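Local atomic coordinates of titin (Homo sapiens, PDB entry 2J8H), a protein that forms a giant elastic filament of striated muscle, whose A-band part includes this rigid tandem of two immunoglobulin domains. Residues A[102-107]-A[189-194]; A[137-142]-A[175-180]; A[122-127]-A[162-167]. All coordinates share one frame; numbering follows the deposited sequence.

Contact 1 (A[102-107]-A[189-194]); sequences IHLPKT and KTVELD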
loop_
_atom_site.group_PDB
_atom_site.type_symbol
_atom_site.label_atom_id
_atom_site.label_comp_id
_atom_site.label_asym_id
_atom_site.label_seq_id
_atom_site.Cartn_x
_atom_site.Cartn_y
_atom_site.Cartn_z
ATOM N N ILE A 102 10.126 7.360 13.925
ATOM C CA ILE A 102 9.890 8.567 14.713
ATOM C C ILE A 102 8.838 9.380 13.964
ATOM O O ILE A 102 8.945 9.538 12.755
ATOM C CB ILE A 102 11.163 9.425 14.834
ATOM C CG1 ILE A 102 12.238 8.723 15.643
ATOM C CG2 ILE A 102 10.840 10.765 15.466
ATOM C CD1 ILE A 102 11.800 8.293 17.013
ATOM N N HIS A 103 7.839 9.871 14.685
ATOM C CA HIS A 103 6.712 10.605 14.096
ATOM C C HIS A 103 6.646 12.006 14.658
ATOM O O HIS A 103 6.037 12.225 15.706
ATOM C CB HIS A 103 5.387 9.939 14.444
ATOM C CG HIS A 103 5.319 8.489 14.093
ATOM N ND1 HIS A 103 5.303 8.043 12.796
ATOM C CD2 HIS A 103 5.246 7.385 14.874
ATOM C CE1 HIS A 103 5.238 6.719 12.790
ATOM N NE2 HIS A 103 5.207 6.299 14.039
ATOM N N LEU A 104 7.222 12.966 13.956
ATOM C CA LEU A 104 7.142 14.373 14.363
ATOM C C LEU A 104 5.763 14.946 14.052
ATOM O O LEU A 104 5.376 15.046 12.880
ATOM C CB LEU A 104 8.193 15.191 13.636
ATOM C CG LEU A 104 9.666 14.915 13.907
ATOM C CD1 LEU A 104 10.504 15.905 13.057
ATOM C CD2 LEU A 104 10.012 14.976 15.388
ATOM N N PRO A 105 5.005 15.348 15.081
ATOM C CA PRO A 105 3.709 15.956 14.798
ATOM C C PRO A 105 3.782 17.217 13.922
ATOM O O PRO A 105 3.009 17.380 12.971
ATOM C CB PRO A 105 3.190 16.301 16.185
ATOM C CG PRO A 105 3.892 15.379 17.103
ATOM C CD PRO A 105 5.249 15.230 16.526
ATOM N N LYS A 106 4.724 18.100 14.242
ATOM C CA LYS A 106 4.874 19.381 13.507
ATOM C C LYS A 106 6.320 19.603 13.140
ATOM O O LYS A 106 7.195 19.413 13.970
ATOM C CB LYS A 106 4.461 20.554 14.372
ATOM C CG LYS A 106 3.048 20.575 14.812
ATOM C CD LYS A 106 2.728 21.933 15.433
ATOM C CE LYS A 106 2.291 22.943 14.386
ATOM N NZ LYS A 106 2.438 24.366 14.896
ATOM N N THR A 107 6.573 20.033 11.913
ATOM C CA THR A 107 7.921 20.319 11.478
ATOM C C THR A 107 8.031 21.688 10.837
ATOM O O THR A 107 7.098 22.194 10.206
ATOM C CB THR A 107 8.441 19.297 10.458
ATOM O OG1 THR A 107 7.693 19.395 9.257
ATOM C CG2 THR A 107 8.319 17.923 10.967
ATOM N N LYS A 189 15.262 11.753 13.809
ATOM C CA LYS A 189 14.739 13.055 13.458
ATOM C C LYS A 189 15.423 14.059 14.374
ATOM O O LYS A 189 15.943 13.703 15.418
ATOM C CB LYS A 189 13.222 13.129 13.652
ATOM C CG LYS A 189 12.373 12.287 12.689
ATOM C CD LYS A 189 12.472 12.788 11.261
ATOM C CE LYS A 189 11.928 11.790 10.268
ATOM N NZ LYS A 189 12.762 10.526 10.205
ATOM N N THR A 190 15.428 15.309 13.943
ATOM C CA THR A 190 16.034 16.386 14.676
ATOM C C THR A 190 14.950 17.369 15.080
ATOM O O THR A 190 13.993 17.604 14.346
ATOM C CB THR A 190 17.084 17.073 13.805
ATOM O OG1 THR A 190 18.098 16.111 13.502
ATOM C CG2 THR A 190 17.724 18.283 14.506
ATOM N N VAL A 191 15.137 17.957 16.251
ATOM C CA VAL A 191 14.298 19.035 16.760
ATOM C C VAL A 191 15.195 20.221 17.123
ATOM O O VAL A 191 16.167 20.049 17.864
ATOM C CB VAL A 191 13.575 18.592 18.048
ATOM C CG1 VAL A 191 12.729 19.709 18.601
ATOM C CG2 VAL A 191 12.740 17.353 17.784
ATOM N N GLU A 192 14.895 21.400 16.595
ATOM C CA GLU A 192 15.621 22.592 17.005
ATOM C C GLU A 192 14.884 23.270 18.148
ATOM O O GLU A 192 13.687 23.566 18.038
ATOM C CB GLU A 192 15.811 23.587 15.868
ATOM C CG GLU A 192 16.569 24.817 16.366
ATOM C CD GLU A 192 16.916 25.795 15.294
ATOM O OE1 GLU A 192 16.459 25.609 14.145
ATOM O OE2 GLU A 192 17.648 26.756 15.615
ATOM N N LEU A 193 15.617 23.526 19.234
ATOM C CA LEU A 193 15.103 24.264 20.374
ATOM C C LEU A 193 15.722 25.629 20.331
ATOM O O LEU A 193 16.927 25.745 20.216
ATOM C CB LEU A 193 15.497 23.575 21.682
ATOM C CG LEU A 193 15.140 24.252 23.012
ATOM C CD1 LEU A 193 13.687 24.661 23.042
ATOM C CD2 LEU A 193 15.438 23.322 24.205
ATOM N N ASP A 194 14.912 26.673 20.398
ATOM C CA ASP A 194 15.460 28.007 20.602
ATOM C C ASP A 194 14.908 28.553 21.895
ATOM O O ASP A 194 13.810 28.205 22.308
ATOM C CB ASP A 194 15.176 28.932 19.430
ATOM C CG ASP A 194 13.722 29.288 19.308
ATOM O OD1 ASP A 194 12.957 28.448 18.778
ATOM O OD2 ASP A 194 13.363 30.406 19.737
#

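Contact 2 (A[137-142]-A[175-180]); sequences TWQKGQ and FYVVCA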
loop_
_atom_site.group_PDB
_atom_site.type_symbol
_atom_site.label_atom_id
_atom_site.label_comp_id
_atom_site.label_asym_id
_atom_site.label_seq_id
_atom_site.Cartn_x
_atom_site.Cartn_y
_atom_site.Cartn_z
ATOM N N THR A 137 17.281 6.651 21.606
ATOM C CA THR A 137 18.411 7.456 22.069
ATOM C C THR A 137 18.213 8.910 21.729
ATOM O O THR A 137 17.577 9.238 20.740
ATOM C CB THR A 137 19.752 7.003 21.473
ATOM O OG1 THR A 137 19.734 7.201 20.069
ATOM C CG2 THR A 137 20.035 5.554 21.779
ATOM N N TRP A 138 18.768 9.780 22.561
ATOM C CA TRP A 138 18.748 11.225 22.330
ATOM C C TRP A 138 20.169 11.739 22.319
ATOM O O TRP A 138 21.032 11.249 23.066
ATOM C CB TRP A 138 18.001 11.953 23.450
ATOM C CG TRP A 138 16.548 11.877 23.424
ATOM C CD1 TRP A 138 15.758 10.917 23.990
ATOM C CD2 TRP A 138 15.666 12.826 22.836
ATOM N NE1 TRP A 138 14.443 11.216 23.782
ATOM C CE2 TRP A 138 14.362 12.392 23.081
ATOM C CE3 TRP A 138 15.857 14.026 22.160
ATOM C CZ2 TRP A 138 13.253 13.090 22.630
ATOM C CZ3 TRP A 138 14.759 14.713 21.724
ATOM C CH2 TRP A 138 13.478 14.251 21.959
ATOM N N GLN A 139 20.411 12.736 21.474
ATOM C CA GLN A 139 21.710 13.392 21.369
ATOM C C GLN A 139 21.502 14.896 21.234
ATOM O O GLN A 139 20.497 15.330 20.683
ATOM C CB GLN A 139 22.454 12.999 20.074
ATOM C CG GLN A 139 22.623 11.541 19.758
ATOM C CD GLN A 139 22.732 11.279 18.225
ATOM O OE1 GLN A 139 22.195 10.275 17.713
ATOM N NE2 GLN A 139 23.429 12.194 17.491
ATOM N N LYS A 140 22.469 15.686 21.692
ATOM C CA LYS A 140 22.542 17.097 21.310
ATOM C C LYS A 140 23.802 17.244 20.496
ATOM O O LYS A 140 24.908 17.066 21.007
ATOM C CB LYS A 140 22.587 18.042 22.499
ATOM C CG LYS A 140 22.399 19.493 22.094
ATOM C CD LYS A 140 22.564 20.448 23.260
ATOM C CE LYS A 140 22.249 21.869 22.820
ATOM N NZ LYS A 140 22.402 22.859 23.906
ATOM N N GLY A 141 23.626 17.552 19.216
ATOM C CA GLY A 141 24.734 17.503 18.282
ATOM C C GLY A 141 25.280 16.079 18.252
ATOM O O GLY A 141 24.522 15.112 17.988
ATOM N N GLN A 142 26.577 15.971 18.531
ATOM C CA GLN A 142 27.281 14.713 18.628
ATOM C C GLN A 142 27.611 14.459 20.095
ATOM O O GLN A 142 28.780 14.238 20.449
ATOM C CB GLN A 142 28.613 14.769 17.850
ATOM C CG GLN A 142 28.564 15.162 16.356
ATOM C CD GLN A 142 29.770 14.590 15.555
ATOM O OE1 GLN A 142 30.563 13.774 16.072
ATOM N NE2 GLN A 142 29.900 15.013 14.287
ATOM N N PHE A 175 20.237 21.731 18.548
ATOM C CA PHE A 175 19.630 20.697 17.729
ATOM C C PHE A 175 19.705 19.374 18.449
ATOM O O PHE A 175 20.792 18.899 18.770
ATOM C CB PHE A 175 20.362 20.600 16.393
ATOM C CG PHE A 175 20.250 21.836 15.556
ATOM C CD1 PHE A 175 21.206 22.827 15.643
ATOM C CD2 PHE A 175 19.184 22.011 14.694
ATOM C CE1 PHE A 175 21.112 23.987 14.862
ATOM C CE2 PHE A 175 19.077 23.159 13.913
ATOM C CZ PHE A 175 20.044 24.151 14.001
ATOM N N TYR A 176 18.541 18.794 18.735
ATOM C CA TYR A 176 18.470 17.546 19.475
ATOM C C TYR A 176 18.045 16.460 18.491
ATOM O O TYR A 176 17.155 16.673 17.669
ATOM C CB TYR A 176 17.483 17.691 20.635
ATOM C CG TYR A 176 17.980 18.662 21.694
ATOM C CD1 TYR A 176 17.768 20.032 21.576
ATOM C CD2 TYR A 176 18.707 18.213 22.776
ATOM C CE1 TYR A 176 18.268 20.928 22.522
ATOM C CE2 TYR A 176 19.188 19.093 23.742
ATOM C CZ TYR A 176 18.975 20.441 23.612
ATOM O OH TYR A 176 19.474 21.292 24.573
ATOM N N VAL A 177 18.731 15.326 18.543
ATOM C CA VAL A 177 18.474 14.225 17.649
ATOM C C VAL A 177 17.899 13.070 18.464
ATOM O O VAL A 177 18.484 12.669 19.459
ATOM C CB VAL A 177 19.752 13.794 16.921
ATOM C CG1 VAL A 177 19.460 12.615 16.010
ATOM C CG2 VAL A 177 20.337 14.972 16.129
ATOM N N VAL A 178 16.732 12.575 18.055
ATOM C CA VAL A 178 16.111 11.408 18.685
ATOM C C VAL A 178 16.113 10.281 17.650
ATOM O O VAL A 178 15.856 10.508 16.443
ATOM C CB VAL A 178 14.685 11.704 19.170
ATOM C CG1 VAL A 178 13.828 12.239 18.043
ATOM C CG2 VAL A 178 14.059 10.448 19.842
ATOM N N CYS A 179 16.443 9.082 18.108
ATOM C CA CYS A 179 16.604 7.961 17.216
ATOM C C CYS A 179 15.910 6.750 17.807
ATOM O O CYS A 179 15.985 6.533 19.013
ATOM C CB CYS A 179 18.093 7.741 17.004
ATOM S SG CYS A 179 18.563 6.371 15.905
ATOM N N ALA A 180 15.196 6.000 16.964
ATOM C CA ALA A 180 14.556 4.746 17.346
ATOM C C ALA A 180 15.148 3.658 16.467
ATOM O O ALA A 180 15.229 3.831 15.249
ATOM C CB ALA A 180 13.034 4.831 17.157
HETATM O O HOH W 1 20.036 9.988 19.160
HETATM O O HOH W 2 18.107 4.504 19.277
HETATM O O HOH W 3 21.844 21.733 26.509
#

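Contact 3 (A[122-127]-A[162-167]); sequences VSIKIP and LVFPNG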
loop_
_atom_site.group_PDB
_atom_site.type_symbol
_atom_site.label_atom_id
_atom_site.label_comp_id
_atom_site.label_asym_id
_atom_site.label_seq_id
_atom_site.Cartn_x
_atom_site.Cartn_y
_atom_site.Cartn_z
ATOM N N VAL A 122 10.674 22.674 29.709
ATOM C CA VAL A 122 10.360 22.195 28.390
ATOM C C VAL A 122 10.393 20.672 28.312
ATOM O O VAL A 122 11.275 20.031 28.887
ATOM C CB VAL A 122 11.374 22.814 27.391
ATOM C CG1 VAL A 122 11.402 22.050 26.071
ATOM C CG2 VAL A 122 11.060 24.315 27.199
ATOM N N SER A 123 9.409 20.104 27.606
ATOM C CA SER A 123 9.445 18.709 27.159
ATOM C C SER A 123 9.384 18.655 25.640
ATOM O O SER A 123 8.514 19.274 25.017
ATOM C CB SER A 123 8.273 17.932 27.725
ATOM O OG SER A 123 8.279 17.992 29.143
ATOM N N ILE A 124 10.339 17.965 25.040
ATOM C CA ILE A 124 10.292 17.713 23.604
ATOM C C ILE A 124 9.706 16.316 23.459
ATOM O O ILE A 124 10.410 15.329 23.677
ATOM C CB ILE A 124 11.684 17.807 22.951
ATOM C CG1 ILE A 124 12.374 19.130 23.332
ATOM C CG2 ILE A 124 11.537 17.676 21.442
ATOM C CD1 ILE A 124 13.758 19.298 22.776
ATOM N N LYS A 125 8.414 16.255 23.145
ATOM C CA LYS A 125 7.639 15.013 23.165
ATOM C C LYS A 125 7.546 14.434 21.762
ATOM O O LYS A 125 7.006 15.078 20.856
ATOM C CB LYS A 125 6.241 15.249 23.730
ATOM C CG LYS A 125 5.412 13.962 23.909
ATOM C CD LYS A 125 4.044 14.213 24.514
ATOM C CE LYS A 125 3.279 12.905 24.710
ATOM N NZ LYS A 125 1.961 13.066 25.434
ATOM N N ILE A 126 8.065 13.223 21.588
ATOM C CA ILE A 126 8.215 12.618 20.281
ATOM C C ILE A 126 7.541 11.247 20.226
ATOM O O ILE A 126 8.033 10.286 20.856
ATOM C CB ILE A 126 9.687 12.408 19.907
ATOM C CG1 ILE A 126 10.497 13.707 20.044
ATOM C CG2 ILE A 126 9.777 11.986 18.449
ATOM C CD1 ILE A 126 10.039 14.806 19.084
ATOM N N PRO A 127 6.415 11.142 19.502
ATOM C CA PRO A 127 5.822 9.820 19.326
ATOM C C PRO A 127 6.704 8.928 18.477
ATOM O O PRO A 127 7.407 9.408 17.590
ATOM C CB PRO A 127 4.505 10.108 18.607
ATOM C CG PRO A 127 4.311 11.562 18.690
ATOM C CD PRO A 127 5.626 12.182 18.832
ATOM N N LEU A 162 12.226 14.428 25.846
ATOM C CA LEU A 162 13.405 14.971 26.446
ATOM C C LEU A 162 12.942 16.145 27.265
ATOM O O LEU A 162 12.394 17.117 26.725
ATOM C CB LEU A 162 14.412 15.435 25.388
ATOM C CG LEU A 162 15.685 16.063 25.978
ATOM C CD1 LEU A 162 16.439 15.023 26.829
ATOM C CD2 LEU A 162 16.560 16.719 24.884
ATOM N N VAL A 163 13.154 16.062 28.570
ATOM C CA VAL A 163 12.665 17.111 29.468
ATOM C C VAL A 163 13.837 17.907 30.074
ATOM O O VAL A 163 14.919 17.364 30.378
ATOM C CB VAL A 163 11.791 16.539 30.585
ATOM C CG1 VAL A 163 11.110 17.663 31.376
ATOM C CG2 VAL A 163 10.749 15.547 30.030
ATOM N N PHE A 164 13.590 19.195 30.277
ATOM C CA PHE A 164 14.528 20.104 30.932
ATOM C C PHE A 164 13.921 20.461 32.288
ATOM O O PHE A 164 13.370 21.530 32.440
ATOM C CB PHE A 164 14.702 21.350 30.052
ATOM C CG PHE A 164 15.344 21.053 28.715
ATOM C CD1 PHE A 164 14.596 20.568 27.652
ATOM C CD2 PHE A 164 16.703 21.207 28.532
ATOM C CE1 PHE A 164 15.191 20.264 26.434
ATOM C CE2 PHE A 164 17.297 20.913 27.313
ATOM C CZ PHE A 164 16.532 20.430 26.271
ATOM N N PRO A 165 13.991 19.542 33.279
ATOM C CA PRO A 165 13.231 19.711 34.519
ATOM C C PRO A 165 13.615 20.920 35.371
ATOM O O PRO A 165 12.818 21.363 36.213
ATOM C CB PRO A 165 13.504 18.408 35.272
ATOM C CG PRO A 165 14.777 17.916 34.738
ATOM C CD PRO A 165 14.769 18.291 33.300
ATOM N N ASN A 166 14.820 21.440 35.171
ATOM C CA ASN A 166 15.304 22.549 35.953
ATOM C C ASN A 166 14.874 23.881 35.336
ATOM O O ASN A 166 15.156 24.936 35.893
ATOM C CB ASN A 166 16.835 22.530 36.038
ATOM C CG ASN A 166 17.396 21.189 36.476
ATOM O OD1 ASN A 166 16.836 20.506 37.349
ATOM N ND2 ASN A 166 18.552 20.831 35.913
ATOM N N GLY A 167 14.213 23.832 34.182
ATOM C CA GLY A 167 13.938 25.032 33.410
ATOM C C GLY A 167 15.026 25.255 32.383
ATOM O O GLY A 167 16.214 25.162 32.691
#

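Contact 1 (A[102-107]-A[189-194])
Ile102 and Leu104 close on the aliphatic part of Lys189, in a contact made almost wholly of apolar carbon. The methyl CG2 of Ile102 comes nearest, lying 3.5 Å from Lys189 CG, and the two side chains slide past each other in opposite directions. Leu104 crosses the lysine obliquely, its CD1 set 3.9 Å from Lys189 CB, while its other methyl, CD2, faces Val191 CG2 at 4.3 Å. In the lysine, CG lies anti to the carbonyl carbon (chi1 -68°), which sets it against Ile102 CG2.

Polar groups take part at the margins. Lys189 NZ forms a salt bridge with Asp187 OD1, and OD2 of the same carboxylate accepts a hydrogen bond from Ile102 N, so one acid serves both strands; the ammonium of Lys101 close by probably adds to the demand for that negative charge. Behind the apolar patch, Ile126 of strand 123-131 touches both Ile102 and Leu104.

With the lysine methylenes acting as hydrophobic filler and the ammonium paired outside the patch, cohesion between the segments themselves rests on dispersion and on burying carbon rather than on directed bonds.

Contact 2 (A[137-142]-A[175-180])
Val178 CB sits over the face of the Trp138 six-membered ring, 3.7 Å from its centroid and 1° off the ring normal, a CH-pi contact, with the two side chains side by side and pointing the same way. Tyr176 meets that indole differently, crossing it at about a right angle, with CB 4.2 Å from Trp138 CZ3 at the ring edge. Over one face of the tyrosine runs Lys140, fully extended after CG leaves anti to the backbone N (chi1 -169°). Its CG is 3.6 Å from Tyr176 CE2; Lys140 NZ hydrogen-bonds Ala173 O, and water 3 joins it to Tyr176 OH.

On the other face of the sheet, Gln139 sets CD 4.1 Å from Val177 CB and donates from NE2 to Gly141 O, while Thr137 OG1 lies 3.5 Å from Cys179 CB. Antiparallel backbone bonds fix this register, with Gln139 and Val177 exchanging two of 2.8 Å, N to O each way.

Trp138 NE1 binds Thr160 OG1. Tyr176 OH bonds to Asp172 O, four residues earlier, which is the tyrosine corner. Together with the core tryptophan on the neighbouring strand, it marks strands C and F of an immunoglobulin I-set domain.

Contact 3 (A[122-127]-A[162-167])
Ile124, Phe164, Val122 and Leu162 form an apolar cluster where strands B and E of the immunoglobulin sandwich run antiparallel. The methyl CD1 of Ile124 reaches the edge of the Phe164 ring, near its plane, 4.0 Å from CE1. Val122 lies beside the phenylalanine and points the same way; its CG1, anti to the backbone N (chi1 162°), is 3.9 Å from Phe164 CD1. Leu162 approaches more loosely, through CD2, on the face of the sheet it shares with Ile124. This face looks into the domain: Trp138 of strand 135-140 touches both Ile124 and Leu162, Leu193 of strand 185-196 packs on Phe164, and the ring of Tyr151 meets that of Phe164 at about 65°.

Outside this core runs the backbone pairing. Ile124 and Leu162 form a hydrogen-bonded pair, with Ile124 N to Leu162 O at 2.8 Å and an almost straight N-H...O angle of 172°, and the return bond from Leu162 N to Ile124 O longer, at 3.0 Å. Two residues along, beyond the Ser123-Val163 pair, Phe164 N donates to Val122 O. That carbonyl oxygen accepts this one hydrogen bond across the contact, with a CA-H...O contact from Val163 CA beside it, and lies at the edge of the Phe164 ring, in its plane, 3.6 Å from CD1.

Toward the opposite face, Ser123 and Val163 are a non-hydrogen-bonded pair, and Ser123 is exposed. A type I beta turn from Phe164 to Gly167 follows, closed by a bond from Gly167 N to Phe164 O. At the polar edge, Ser123 OG rests against both methyls of Val163, 3.6 Å from CG1 and from CG2 alike.

From the N terminus, the chain leaves the first domain along strand 86-102 and enters the second at 102-107, which opens the loop that contact 1 closes at 189-194, near the C-terminal end. Contacts 2 and 3 are both nested within that loop. They cross each other: 122-127 comes first, then 137-142, then 162-167 returns to the former and 175-180 to the latter. Contact 3 belongs to the sheet with strands 123-131 and 159-163, contact 2 to the facing one. Contact 1 spans the two, through backbone hydrogen bonds of His103 N to Pro127 O and of Val191 N to Tyr176 O. Between the sheets, Trp138 and Tyr176 pack on Leu162.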